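Local coordinates for lipopolysaccharide export system protein LptC (Vibrio cholerae, PDB 6MJP), which probably passes lipopolysaccharide from the inner-membrane transporter to the periplasmic protein LptA on its way to the outer membrane, at residues C[43-48]-C[64-69]; C[58-63]-C[81-86]; C[114-119]-C[128-133]. One frame throughout, in Å; residues are numbered along the deposited sequence.

The three contacts are antiparallel strand pairings within the two facing sheets of the periplasmic beta-jellyroll. Contact 1 (43-48 with 64-69) sits at the end that meets a permease chain, and both its segments turn a corner there from one sheet to the other. Contact 2 (58-63 with 81-86) adjoins it, the centres about 14 Å apart, with Glu-48 packed on Val-61 and Thr-63 and Ser-64 on Pro-81. Contact 3 (114-119 with 128-133) lies further along the sheet of contact 2, its centre about 15 Å from that of contact 2 and the nearest atoms about 7 Å apart; the centre of contact 1 is about 21 Å away. Strand 91-97 lies between contacts 2 and 3 and pairs with both.

Contact 1: C[43-48]-C[64-69]; sequences SGENLE and SIHLDH
Leu-47 N donates to Ser-64 O at 2.8 Å, and Ser-64 N returns the bond to Leu-47 O at 2.9 Å, closing a hydrogen-bonded antiparallel pair. A second such pair joins Gly-44 and Leu-67, with Leu-67 N reaching Gly-44 O at 2.9 Å. Between the two pairs both chains turn a corner. There Asn-46 N still binds Ile-65 O at 3.0 Å, but from above the carbonyl plane, 65° out of it.

On the buried side, Leu-47 and Leu-67 meet at about a right angle, and CD1 of Leu-47 rests on CB of Leu-67 at 3.5 Å. The backbone pairing of Gly-44 with Leu-67 runs beside this contact.

The other face is polar. Ser-43 OG, anti to its backbone N (chi1 180°), hydrogen-bonds Asp-68 OD1 at 3.2 Å nearly along the C-O axis of the carboxylate. The His-66 ring lies beside them, CE1 toward Ser-43 OG. Glu-45 brings its CG to the edge of this ring, 3.4 Å from His-66 ND1, and its carboxylate plane stands 70° from the ring plane.

Ile-65 and His-66 form a classic beta bulge opposite Lys-79, at the corner that leads into strand 66-69. Strand 76-79 flanks the far side of 66-69, with Phe-78 against Ser-64 and Leu-67. Along segment 43-48 a strand of a neighbouring permease chain pairs antiparallel, so this edge of the jellyroll runs on into the transporter.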
ATOM      1  N   SER C  43     -10.216  36.276  35.603  1.00135.24           N
ATOM      2  CA  SER C  43      -9.252  37.187  36.194  1.00134.61           C
ATOM      3  C   SER C  43      -8.815  38.198  35.145  1.00133.13           C
ATOM      4  O   SER C  43      -8.770  37.892  33.953  1.00130.24           O
ATOM      5  CB  SER C  43      -8.031  36.441  36.744  1.00139.67           C
ATOM      6  OG  SER C  43      -7.101  37.348  37.309  1.00148.00           O
ATOM      7  N   GLY C  44      -8.507  39.408  35.599  1.00137.75           N
ATOM      8  CA  GLY C  44      -8.016  40.442  34.709  1.00140.36           C
ATOM      9  C   GLY C  44      -7.331  41.531  35.499  1.00145.11           C
ATOM     10  O   GLY C  44      -7.547  41.675  36.707  1.00152.98           O
ATOM     11  N   GLU C  45      -6.496  42.302  34.804  1.00144.15           N
ATOM     12  CA  GLU C  45      -5.762  43.398  35.422  1.00152.80           C
ATOM     13  C   GLU C  45      -5.858  44.648  34.559  1.00152.79           C
ATOM     14  O   GLU C  45      -5.902  44.567  33.328  1.00152.80           O
ATOM     15  CB  GLU C  45      -4.293  43.032  35.658  1.00159.87           C
ATOM     16  CG  GLU C  45      -4.109  41.925  36.684  1.00165.18           C
ATOM     17  CD  GLU C  45      -2.656  41.565  36.910  1.00168.59           C
ATOM     18  OE1 GLU C  45      -1.802  42.005  36.112  1.00169.01           O
ATOM     19  OE2 GLU C  45      -2.367  40.842  37.887  1.00169.69           O
ATOM     20  N   ASN C  46      -5.880  45.805  35.230  1.00148.91           N
ATOM     21  CA  ASN C  46      -6.115  47.104  34.594  1.00144.86           C
ATOM     22  C   ASN C  46      -7.448  47.106  33.839  1.00145.38           C
ATOM     23  O   ASN C  46      -7.508  47.248  32.616  1.00144.22           O
ATOM     24  CB  ASN C  46      -4.952  47.484  33.671  1.00143.18           C
ATOM     25  CG  ASN C  46      -5.122  48.855  33.056  1.00143.10           C
ATOM     26  OD1 ASN C  46      -5.852  49.692  33.583  1.00146.35           O
ATOM     27  ND2 ASN C  46      -4.462  49.088  31.927  1.00141.94           N
ATOM     28  N   LEU C  47      -8.531  46.953  34.600  1.00145.36           N
ATOM     29  CA  LEU C  47      -9.864  46.810  34.028  1.00139.52           C
ATOM     30  C   LEU C  47     -10.704  48.062  34.234  1.00141.45           C
ATOM     31  O   LEU C  47     -10.592  48.760  35.247  1.00142.49           O
ATOM     32  CB  LEU C  47     -10.605  45.618  34.631  1.00135.35           C
ATOM     33  CG  LEU C  47      -9.991  44.251  34.400  1.00139.82           C
ATOM     34  CD1 LEU C  47     -11.073  43.194  34.479  1.00139.29           C
ATOM     35  CD2 LEU C  47      -9.301  44.211  33.053  1.00146.50           C
ATOM     36  N   GLU C  48     -11.563  48.323  33.257  1.00136.75           N
ATOM     37  CA  GLU C  48     -12.572  49.365  33.342  1.00131.38           C
ATOM     38  C   GLU C  48     -13.876  48.715  32.917  1.00136.93           C
ATOM     39  O   GLU C  48     -14.105  48.508  31.723  1.00142.45           O
ATOM     40  CB  GLU C  48     -12.222  50.553  32.452  1.00128.62           C
ATOM     41  CG  GLU C  48     -13.270  51.642  32.451  1.00130.98           C
ATOM     42  CD  GLU C  48     -13.225  52.483  31.198  1.00134.82           C
ATOM     43  OE1 GLU C  48     -12.756  51.978  30.158  1.00138.22           O
ATOM     44  OE2 GLU C  48     -13.655  53.653  31.254  1.00135.68           O
ATOM     45  N   SER C  64     -10.510  49.326  38.062  1.00140.24           N
ATOM     46  CA  SER C  64      -9.677  48.658  39.052  1.00139.81           C
ATOM     47  C   SER C  64      -8.397  48.165  38.396  1.00141.43           C
ATOM     48  O   SER C  64      -8.285  48.096  37.169  1.00141.91           O
ATOM     49  CB  SER C  64     -10.421  47.485  39.706  1.00138.98           C
ATOM     50  OG  SER C  64     -10.773  46.501  38.748  1.00138.17           O
ATOM     51  N   ILE C  65      -7.417  47.819  39.238  1.00143.59           N
ATOM     52  CA  ILE C  65      -6.169  47.241  38.749  1.00148.72           C
ATOM     53  C   ILE C  65      -6.224  45.724  38.710  1.00158.38           C
ATOM     54  O   ILE C  65      -5.345  45.093  38.099  1.00160.58           O
ATOM     55  CB  ILE C  65      -4.962  47.682  39.603  1.00148.47           C
ATOM     56  CG1 ILE C  65      -4.988  47.003  40.973  1.00148.10           C
ATOM     57  CG2 ILE C  65      -4.944  49.194  39.765  1.00154.97           C
ATOM     58  CD1 ILE C  65      -3.727  47.219  41.780  1.00153.06           C
ATOM     59  N   HIS C  66      -7.230  45.116  39.331  1.00158.95           N
ATOM     60  CA  HIS C  66      -7.327  43.668  39.391  1.00154.71           C
ATOM     61  C   HIS C  66      -8.778  43.292  39.648  1.00152.88           C
ATOM     62  O   HIS C  66      -9.445  43.904  40.489  1.00154.88           O
ATOM     63  CB  HIS C  66      -6.419  43.102  40.483  1.00159.15           C
ATOM     64  CG  HIS C  66      -6.362  41.610  40.501  1.00169.25           C
ATOM     65  ND1 HIS C  66      -5.919  40.874  39.425  1.00173.19           N
ATOM     66  CD2 HIS C  66      -6.703  40.716  41.457  1.00173.42           C
ATOM     67  CE1 HIS C  66      -5.985  39.587  39.718  1.00173.98           C
ATOM     68  NE2 HIS C  66      -6.457  39.464  40.946  1.00174.46           N
ATOM     69  N   LEU C  67      -9.256  42.285  38.919  1.00149.11           N
ATOM     70  CA  LEU C  67     -10.654  41.881  38.975  1.00144.68           C
ATOM     71  C   LEU C  67     -10.760  40.372  38.862  1.00142.71           C
ATOM     72  O   LEU C  67     -10.134  39.770  37.989  1.00139.49           O
ATOM     73  CB  LEU C  67     -11.462  42.538  37.855  1.00144.46           C
ATOM     74  CG  LEU C  67     -12.959  42.302  38.000  1.00150.15           C
ATOM     75  CD1 LEU C  67     -13.346  42.605  39.434  1.00155.09           C
ATOM     76  CD2 LEU C  67     -13.742  43.162  37.023  1.00151.23           C
ATOM     77  N   ASP C  68     -11.567  39.767  39.732  1.00146.31           N
ATOM     78  CA  ASP C  68     -11.745  38.318  39.765  1.00147.06           C
ATOM     79  C   ASP C  68     -13.234  38.013  39.868  1.00147.39           C
ATOM     80  O   ASP C  68     -13.886  38.407  40.843  1.00151.16           O
ATOM     81  CB  ASP C  68     -10.980  37.701  40.938  1.00149.99           C
ATOM     82  CG  ASP C  68      -9.492  38.033  40.914  1.00149.22           C
ATOM     83  OD1 ASP C  68      -8.917  38.149  39.816  1.00147.79           O
ATOM     84  OD2 ASP C  68      -8.895  38.174  42.004  1.00148.98           O
ATOM     85  N   HIS C  69     -13.772  37.317  38.866  1.00144.99           N
ATOM     86  CA  HIS C  69     -15.182  36.943  38.829  1.00137.78           C
ATOM     87  C   HIS C  69     -15.331  35.493  39.230  1.00134.75           C
ATOM     88  O   HIS C  69     -14.631  34.629  38.699  1.00129.79           O
ATOM     89  CB  HIS C  69     -15.770  37.155  37.433  1.00132.29           C
ATOM     90  CG  HIS C  69     -17.250  37.385  37.419  1.00132.00           C
ATOM     91  ND1 HIS C  69     -17.908  37.909  36.325  1.00131.22           N
ATOM     92  CD2 HIS C  69     -18.200  37.172  38.361  1.00134.36           C
ATOM     93  CE1 HIS C  69     -19.195  38.004  36.595  1.00132.24           C
ATOM     94  NE2 HIS C  69     -19.400  37.564  37.822  1.00132.38           N
TER

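Contact 2: C[58-63]-C[81-86]; sequences RNYVIT and PILKVY
Strands 58-63 and 82-86 are antiparallel neighbours in one sheet of the LptC beta-jellyroll, their axes 4.6 Å apart at closest approach. Val-61 and Lys-84 form the central hydrogen-bonded pair: Lys-84 N gives to Val-61 O at 2.8 Å, and Val-61 N to Lys-84 O at 3.0 Å, both donors in the carbonyl planes. Thr-63 N extends the ladder to Ile-82 O, whereas the bond from Tyr-86 N to Asn-59 O is weak. Near that end Asn-59 and Tyr-60 form a classic beta bulge against Ser-51 of strand 47-52, on the other side of strand 58-63.

Tyr-60, Ile-62, Leu-83 and Val-85 share the buried face, turned toward the second sheet, where Leu-83 also meets Leu-109. CD1 of Leu-83 rests against Ile-62 CG1 and Tyr-60 CD1 together, 3.6 Å from each. The Tyr-60 ring carbon CG lies between backbone N and carbonyl carbon (chi1 63°); the ring runs off from strand 82-86, and its OH hydrogen-bonds Gln-107 OE1.

The opposite face carries Val-61, Lys-84 and Tyr-86. Lys-84 NZ makes a salt bridge with Glu-95 on strand 91-97. Val-61 CG2 touches CE1 of the Tyr-86 ring at 3.7 Å. Over one face of that ring lies the guanidinium of Arg-58, in a cation-pi stack with the planes 27° apart. A bend at chi3 (63°) brings NE over the ring centre; NH1 hydrogen-bonds Gly-89 O. CZ of Arg-58 sits 4.0 Å from the centroid of the Tyr-86 ring.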
ATOM      1  N   ARG C  58     -25.592  54.747  30.803  1.00126.60           N
ATOM      2  CA  ARG C  58     -24.434  54.425  31.631  1.00124.69           C
ATOM      3  C   ARG C  58     -24.726  54.633  33.118  1.00124.68           C
ATOM      4  O   ARG C  58     -24.832  55.773  33.576  1.00131.40           O
ATOM      5  CB  ARG C  58     -23.236  55.275  31.187  1.00124.61           C
ATOM      6  CG  ARG C  58     -21.948  54.995  31.951  1.00124.81           C
ATOM      7  CD  ARG C  58     -20.735  55.636  31.284  1.00124.80           C
ATOM      8  NE  ARG C  58     -20.817  57.092  31.244  1.00128.66           N
ATOM      9  CZ  ARG C  58     -19.829  57.891  30.847  1.00128.51           C
ATOM     10  NH1 ARG C  58     -19.999  59.204  30.847  1.00126.78           N
ATOM     11  NH2 ARG C  58     -18.672  57.378  30.455  1.00129.52           N
ATOM     12  N   ASN C  59     -24.854  53.543  33.883  1.00122.65           N
ATOM     13  CA  ASN C  59     -25.155  53.644  35.311  1.00125.41           C
ATOM     14  C   ASN C  59     -23.914  54.028  36.122  1.00122.80           C
ATOM     15  O   ASN C  59     -23.936  54.999  36.885  1.00129.94           O
ATOM     16  CB  ASN C  59     -25.759  52.319  35.810  1.00130.71           C
ATOM     17  CG  ASN C  59     -26.332  52.410  37.233  1.00137.11           C
ATOM     18  OD1 ASN C  59     -26.783  53.465  37.682  1.00132.70           O
ATOM     19  ND2 ASN C  59     -26.329  51.284  37.937  1.00142.34           N
ATOM     20  N   TYR C  60     -22.820  53.285  35.970  1.00120.87           N
ATOM     21  CA  TYR C  60     -21.613  53.537  36.750  1.00126.19           C
ATOM     22  C   TYR C  60     -20.423  52.926  36.022  1.00126.76           C
ATOM     23  O   TYR C  60     -20.575  52.212  35.029  1.00123.59           O
ATOM     24  CB  TYR C  60     -21.730  52.976  38.179  1.00130.32           C
ATOM     25  CG  TYR C  60     -21.880  51.474  38.224  1.00134.90           C
ATOM     26  CD1 TYR C  60     -20.767  50.641  38.200  1.00138.97           C
ATOM     27  CD2 TYR C  60     -23.134  50.884  38.272  1.00134.32           C
ATOM     28  CE1 TYR C  60     -20.898  49.263  38.220  1.00135.72           C
ATOM     29  CE2 TYR C  60     -23.276  49.506  38.302  1.00134.82           C
ATOM     30  CZ  TYR C  60     -22.150  48.703  38.283  1.00134.09           C
ATOM     31  OH  TYR C  60     -22.268  47.333  38.300  1.00136.39           O
ATOM     32  N   VAL C  61     -19.229  53.216  36.539  1.00128.29           N
ATOM     33  CA  VAL C  61     -17.972  52.716  35.992  1.00125.40           C
ATOM     34  C   VAL C  61     -17.084  52.312  37.158  1.00128.72           C
ATOM     35  O   VAL C  61     -16.939  53.070  38.122  1.00133.42           O
ATOM     36  CB  VAL C  61     -17.262  53.766  35.112  1.00122.01           C
ATOM     37  CG1 VAL C  61     -15.886  53.270  34.673  1.00123.77           C
ATOM     38  CG2 VAL C  61     -18.118  54.136  33.902  1.00120.64           C
ATOM     39  N   ILE C  62     -16.504  51.116  37.082  1.00130.42           N
ATOM     40  CA  ILE C  62     -15.546  50.639  38.073  1.00131.36           C
ATOM     41  C   ILE C  62     -14.230  50.404  37.353  1.00134.75           C
ATOM     42  O   ILE C  62     -14.117  49.475  36.542  1.00136.11           O
ATOM     43  CB  ILE C  62     -16.010  49.360  38.780  1.00122.97           C
ATOM     44  CG1 ILE C  62     -17.437  49.514  39.305  1.00116.54           C
ATOM     45  CG2 ILE C  62     -15.071  49.048  39.921  1.00123.27           C
ATOM     46  CD1 ILE C  62     -17.911  48.330  40.113  1.00116.10           C
ATOM     47  N   THR C  63     -13.235  51.237  37.649  1.00133.40           N
ATOM     48  CA  THR C  63     -11.888  51.088  37.112  1.00135.66           C
ATOM     49  C   THR C  63     -10.998  50.555  38.229  1.00141.76           C
ATOM     50  O   THR C  63     -10.764  51.248  39.224  1.00147.36           O
ATOM     51  CB  THR C  63     -11.368  52.413  36.563  1.00135.22           C
ATOM     52  OG1 THR C  63     -12.299  52.930  35.601  1.00131.43           O
ATOM     53  CG2 THR C  63     -10.024  52.216  35.892  1.00143.99           C
ATOM     54  N   PRO C  81     -10.317  49.469  43.608  1.00143.53           N
ATOM     55  CA  PRO C  81     -11.325  49.888  42.633  1.00142.35           C
ATOM     56  C   PRO C  81     -11.536  51.399  42.641  1.00145.95           C
ATOM     57  O   PRO C  81     -11.159  52.117  43.570  1.00149.08           O
ATOM     58  CB  PRO C  81     -12.578  49.122  43.078  1.00138.99           C
ATOM     59  CG  PRO C  81     -12.434  49.042  44.548  1.00139.27           C
ATOM     60  CD  PRO C  81     -10.941  48.936  44.833  1.00142.66           C
ATOM     61  N   ILE C  82     -12.143  51.881  41.557  1.00145.27           N
ATOM     62  CA  ILE C  82     -12.476  53.292  41.397  1.00142.19           C
ATOM     63  C   ILE C  82     -13.874  53.349  40.806  1.00140.10           C
ATOM     64  O   ILE C  82     -14.063  53.006  39.635  1.00143.70           O
ATOM     65  CB  ILE C  82     -11.487  54.034  40.491  1.00143.49           C
ATOM     66  CG1 ILE C  82     -10.083  54.025  41.092  1.00148.05           C
ATOM     67  CG2 ILE C  82     -11.987  55.445  40.194  1.00142.99           C
ATOM     68  CD1 ILE C  82      -9.022  54.513  40.142  1.00151.29           C
ATOM     69  N   LEU C  83     -14.850  53.779  41.596  1.00137.61           N
ATOM     70  CA  LEU C  83     -16.244  53.769  41.164  1.00134.30           C
ATOM     71  C   LEU C  83     -16.701  55.179  40.825  1.00135.56           C
ATOM     72  O   LEU C  83     -16.789  56.036  41.709  1.00139.12           O
ATOM     73  CB  LEU C  83     -17.154  53.179  42.236  1.00132.96           C
ATOM     74  CG  LEU C  83     -18.635  53.314  41.872  1.00131.79           C
ATOM     75  CD1 LEU C  83     -18.974  52.563  40.590  1.00132.82           C
ATOM     76  CD2 LEU C  83     -19.475  52.817  42.999  1.00131.65           C
ATOM     77  N   LYS C  84     -17.038  55.408  39.567  1.00133.28           N
ATOM     78  CA  LYS C  84     -17.597  56.683  39.146  1.00133.95           C
ATOM     79  C   LYS C  84     -19.109  56.537  39.004  1.00131.04           C
ATOM     80  O   LYS C  84     -19.585  55.751  38.181  1.00129.57           O
ATOM     81  CB  LYS C  84     -16.960  57.140  37.837  1.00140.26           C
ATOM     82  CG  LYS C  84     -15.442  57.003  37.843  1.00147.58           C
ATOM     83  CD  LYS C  84     -14.833  57.318  36.485  1.00151.05           C
ATOM     84  CE  LYS C  84     -13.308  57.300  36.541  1.00152.11           C
ATOM     85  NZ  LYS C  84     -12.759  58.313  37.491  1.00154.21           N
ATOM     86  N   VAL C  85     -19.860  57.277  39.814  1.00130.63           N
ATOM     87  CA  VAL C  85     -21.316  57.281  39.712  1.00123.68           C
ATOM     88  C   VAL C  85     -21.733  58.387  38.756  1.00123.61           C
ATOM     89  O   VAL C  85     -21.144  59.473  38.746  1.00126.13           O
ATOM     90  CB  VAL C  85     -21.975  57.453  41.093  1.00119.46           C
ATOM     91  CG1 VAL C  85     -23.482  57.309  40.979  1.00120.41           C
ATOM     92  CG2 VAL C  85     -21.432  56.420  42.057  1.00119.18           C
ATOM     93  N   TYR C  86     -22.736  58.111  37.931  1.00125.69           N
ATOM     94  CA  TYR C  86     -23.174  59.045  36.906  1.00132.81           C
ATOM     95  C   TYR C  86     -24.658  59.328  37.056  1.00141.62           C
ATOM     96  O   TYR C  86     -25.466  58.399  37.160  1.00147.56           O
ATOM     97  CB  TYR C  86     -22.899  58.506  35.505  1.00136.70           C
ATOM     98  CG  TYR C  86     -21.440  58.478  35.116  1.00139.57           C
ATOM     99  CD1 TYR C  86     -20.629  57.418  35.489  1.00143.33           C
ATOM    100  CD2 TYR C  86     -20.878  59.501  34.359  1.00136.17           C
ATOM    101  CE1 TYR C  86     -19.295  57.374  35.131  1.00141.53           C
ATOM    102  CE2 TYR C  86     -19.541  59.468  33.995  1.00138.01           C
ATOM    103  CZ  TYR C  86     -18.753  58.399  34.385  1.00137.02           C
ATOM    104  OH  TYR C  86     -17.420  58.343  34.035  1.00129.42           O
TER

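Contact 3: C[114-119]-C[128-133]; sequences DVLAKN and TLTTSE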
ATOM      1  N   ASP C 114      -9.082  51.982  53.225  1.00179.67           N
ATOM      2  CA  ASP C 114      -8.935  53.389  52.846  1.00177.68           C
ATOM      3  C   ASP C 114      -9.951  53.755  51.781  1.00173.09           C
ATOM      4  O   ASP C 114      -9.608  53.806  50.594  1.00170.89           O
ATOM      5  CB  ASP C 114      -7.511  53.676  52.338  1.00178.85           C
ATOM      6  CG  ASP C 114      -6.517  53.811  53.454  1.00185.92           C
ATOM      7  OD1 ASP C 114      -6.964  53.902  54.597  1.00190.11           O
ATOM      8  OD2 ASP C 114      -5.284  53.804  53.161  1.00188.21           O
ATOM      9  N   VAL C 115     -11.176  54.059  52.203  1.00171.43           N
ATOM     10  CA  VAL C 115     -12.247  54.453  51.290  1.00169.20           C
ATOM     11  C   VAL C 115     -12.231  55.964  51.102  1.00170.06           C
ATOM     12  O   VAL C 115     -12.147  56.714  52.077  1.00172.16           O
ATOM     13  CB  VAL C 115     -13.610  53.985  51.819  1.00167.69           C
ATOM     14  CG1 VAL C 115     -14.748  54.618  51.009  1.00164.35           C
ATOM     15  CG2 VAL C 115     -13.691  52.461  51.794  1.00168.87           C
ATOM     16  N   LEU C 116     -12.291  56.411  49.851  1.00167.63           N
ATOM     17  CA  LEU C 116     -12.414  57.821  49.513  1.00162.84           C
ATOM     18  C   LEU C 116     -13.647  58.018  48.637  1.00159.37           C
ATOM     19  O   LEU C 116     -14.032  57.124  47.876  1.00163.70           O
ATOM     20  CB  LEU C 116     -11.153  58.322  48.793  1.00163.66           C
ATOM     21  CG  LEU C 116     -11.170  59.641  48.018  1.00162.38           C
ATOM     22  CD1 LEU C 116     -11.268  60.808  48.971  1.00163.14           C
ATOM     23  CD2 LEU C 116      -9.933  59.770  47.140  1.00164.79           C
ATOM     24  N   ALA C 117     -14.268  59.195  48.744  1.00153.37           N
ATOM     25  CA  ALA C 117     -15.487  59.482  47.988  1.00147.70           C
ATOM     26  C   ALA C 117     -15.552  60.973  47.687  1.00147.11           C
ATOM     27  O   ALA C 117     -15.860  61.766  48.576  1.00146.79           O
ATOM     28  CB  ALA C 117     -16.729  59.032  48.756  1.00144.97           C
ATOM     29  N   LYS C 118     -15.283  61.357  46.445  1.00147.86           N
ATOM     30  CA  LYS C 118     -15.333  62.757  46.051  1.00147.62           C
ATOM     31  C   LYS C 118     -16.625  63.059  45.300  1.00149.71           C
ATOM     32  O   LYS C 118     -17.169  62.209  44.589  1.00155.45           O
ATOM     33  CB  LYS C 118     -14.130  63.129  45.181  1.00147.69           C
ATOM     34  CG  LYS C 118     -12.783  62.889  45.840  1.00150.19           C
ATOM     35  N   ASN C 119     -17.109  64.286  45.467  1.00148.48           N
ATOM     36  CA  ASN C 119     -18.296  64.776  44.776  1.00145.67           C
ATOM     37  C   ASN C 119     -17.847  65.788  43.729  1.00145.96           C
ATOM     38  O   ASN C 119     -17.405  66.888  44.075  1.00146.38           O
ATOM     39  CB  ASN C 119     -19.283  65.408  45.756  1.00142.76           C
ATOM     40  CG  ASN C 119     -20.521  65.941  45.066  1.00141.79           C
ATOM     41  OD1 ASN C 119     -20.969  65.393  44.060  1.00147.28           O
ATOM     42  ND2 ASN C 119     -21.081  67.015  45.600  1.00141.33           N
ATOM     43  N   THR C 128     -15.932  66.029  49.983  1.00161.59           N
ATOM     44  CA  THR C 128     -15.144  64.829  50.226  1.00155.51           C
ATOM     45  C   THR C 128     -15.718  64.036  51.392  1.00152.48           C
ATOM     46  O   THR C 128     -16.240  64.604  52.352  1.00157.93           O
ATOM     47  CB  THR C 128     -13.682  65.183  50.521  1.00156.50           C
ATOM     48  OG1 THR C 128     -13.279  66.277  49.689  1.00162.00           O
ATOM     49  CG2 THR C 128     -12.775  63.993  50.251  1.00154.28           C
ATOM     50  N   LEU C 129     -15.594  62.710  51.306  1.00152.06           N
ATOM     51  CA  LEU C 129     -16.052  61.792  52.344  1.00157.73           C
ATOM     52  C   LEU C 129     -15.059  60.644  52.450  1.00169.13           C
ATOM     53  O   LEU C 129     -14.636  60.094  51.428  1.00171.91           O
ATOM     54  CB  LEU C 129     -17.458  61.265  52.024  1.00150.73           C
ATOM     55  CG  LEU C 129     -18.272  60.494  53.068  1.00150.44           C
ATOM     56  CD1 LEU C 129     -19.723  60.457  52.642  1.00149.91           C
ATOM     57  CD2 LEU C 129     -17.768  59.077  53.276  1.00154.78           C
ATOM     58  N   THR C 130     -14.691  60.281  53.682  1.00178.46           N
ATOM     59  CA  THR C 130     -13.755  59.185  53.921  1.00187.12           C
ATOM     60  C   THR C 130     -14.271  58.289  55.044  1.00191.60           C
ATOM     61  O   THR C 130     -14.952  58.752  55.963  1.00196.18           O
ATOM     62  CB  THR C 130     -12.341  59.690  54.277  1.00192.46           C
ATOM     63  OG1 THR C 130     -12.402  60.574  55.402  1.00197.36           O
ATOM     64  CG2 THR C 130     -11.713  60.414  53.094  1.00192.75           C
ATOM     65  N   THR C 131     -13.941  57.001  54.962  1.00190.63           N
ATOM     66  CA  THR C 131     -14.366  56.025  55.956  1.00194.79           C
ATOM     67  C   THR C 131     -13.550  54.742  55.764  1.00206.47           C
ATOM     68  O   THR C 131     -12.738  54.612  54.847  1.00207.91           O
ATOM     69  CB  THR C 131     -15.878  55.745  55.898  1.00189.26           C
ATOM     70  OG1 THR C 131     -16.228  54.782  56.895  1.00189.06           O
ATOM     71  CG2 THR C 131     -16.287  55.216  54.533  1.00190.60           C
ATOM     72  N   SER C 132     -13.777  53.786  56.655  1.00213.92           N
ATOM     73  CA  SER C 132     -13.039  52.528  56.619  1.00218.82           C
ATOM     74  C   SER C 132     -13.706  51.569  55.640  1.00217.18           C
ATOM     75  O   SER C 132     -13.143  51.240  54.585  1.00215.84           O
ATOM     76  CB  SER C 132     -12.938  51.953  58.029  1.00225.00           C
ATOM     77  OG  SER C 132     -12.241  52.805  58.932  1.00231.24           O
ATOM     78  N   GLU C 133     -14.922  51.163  55.957  1.00218.00           N
ATOM     79  CA  GLU C 133     -15.688  50.217  55.169  1.00216.62           C
ATOM     80  C   GLU C 133     -17.051  50.777  54.785  1.00213.56           C
ATOM     81  O   GLU C 133     -17.761  51.340  55.626  1.00215.38           O
ATOM     82  CB  GLU C 133     -15.896  48.923  55.922  1.00218.07           C
ATOM     83  CG  GLU C 133     -16.903  48.047  55.294  1.00216.58           C
ATOM     84  CD  GLU C 133     -18.238  48.034  56.040  1.00216.85           C
ATOM     85  OE1 GLU C 133     -18.340  48.592  57.149  1.00219.82           O
ATOM     86  OE2 GLU C 133     -19.205  47.457  55.506  1.00214.10           O
TER
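Thr-128 brings its CG2 against CD1 of Leu-116 at 3.7 Å, the two side chains slanting past each other on the more open face of the sheet. The CA of Thr-128 also makes a CA-H...O contact with Ala-117 O.

Leu-129 is the hydrogen-bonded partner of Ala-117: its N donates to Ala-117 O at 2.9 Å. The return bond from Ala-117 N to Leu-129 O is weak because it is sharply bent. Ala-117 CB and Leu-129 CB stand 4.0 Å apart on the buried face, where Ile-96 lies against Ala-117 and Leu-151 against Leu-129.

Strands 115-119 and 128-131 are the arms of a long-looped beta hairpin in the jellyroll. Its arms run antiparallel, axes at 167°, with strand 91-97 beside one and strand 148-152 beside the other. Asn-119 ND2 bonds Phe-126 O near the turn.

Thr-130, back on the face of Thr-128, lies across from Leu-116, its CG2 4.2 Å from CD1 of that leucine. Its CA approaches Val-115 O at 3.5 Å.

Thr-131 receives Val-115 N at its O, 3.1 Å away and nearly straight on to the carbonyl (C=O...donor angle 168°), whereas the bond from Thr-131 N to Val-115 O is weak. The two side chains run alongside each other in the same direction, Val-115 CG1 touching Thr-131 CG2 at 3.9 Å. With OG1 anti to the backbone N (chi1 180°), Thr-131 turns that hydroxyl to a hydrogen bond with Pro-148 O on the neighbouring strand, while CG2 takes the position that meets the valine.

Ser-132 adds only its backbone O, which faces CG2 of Val-115 where the strand gives way to loop.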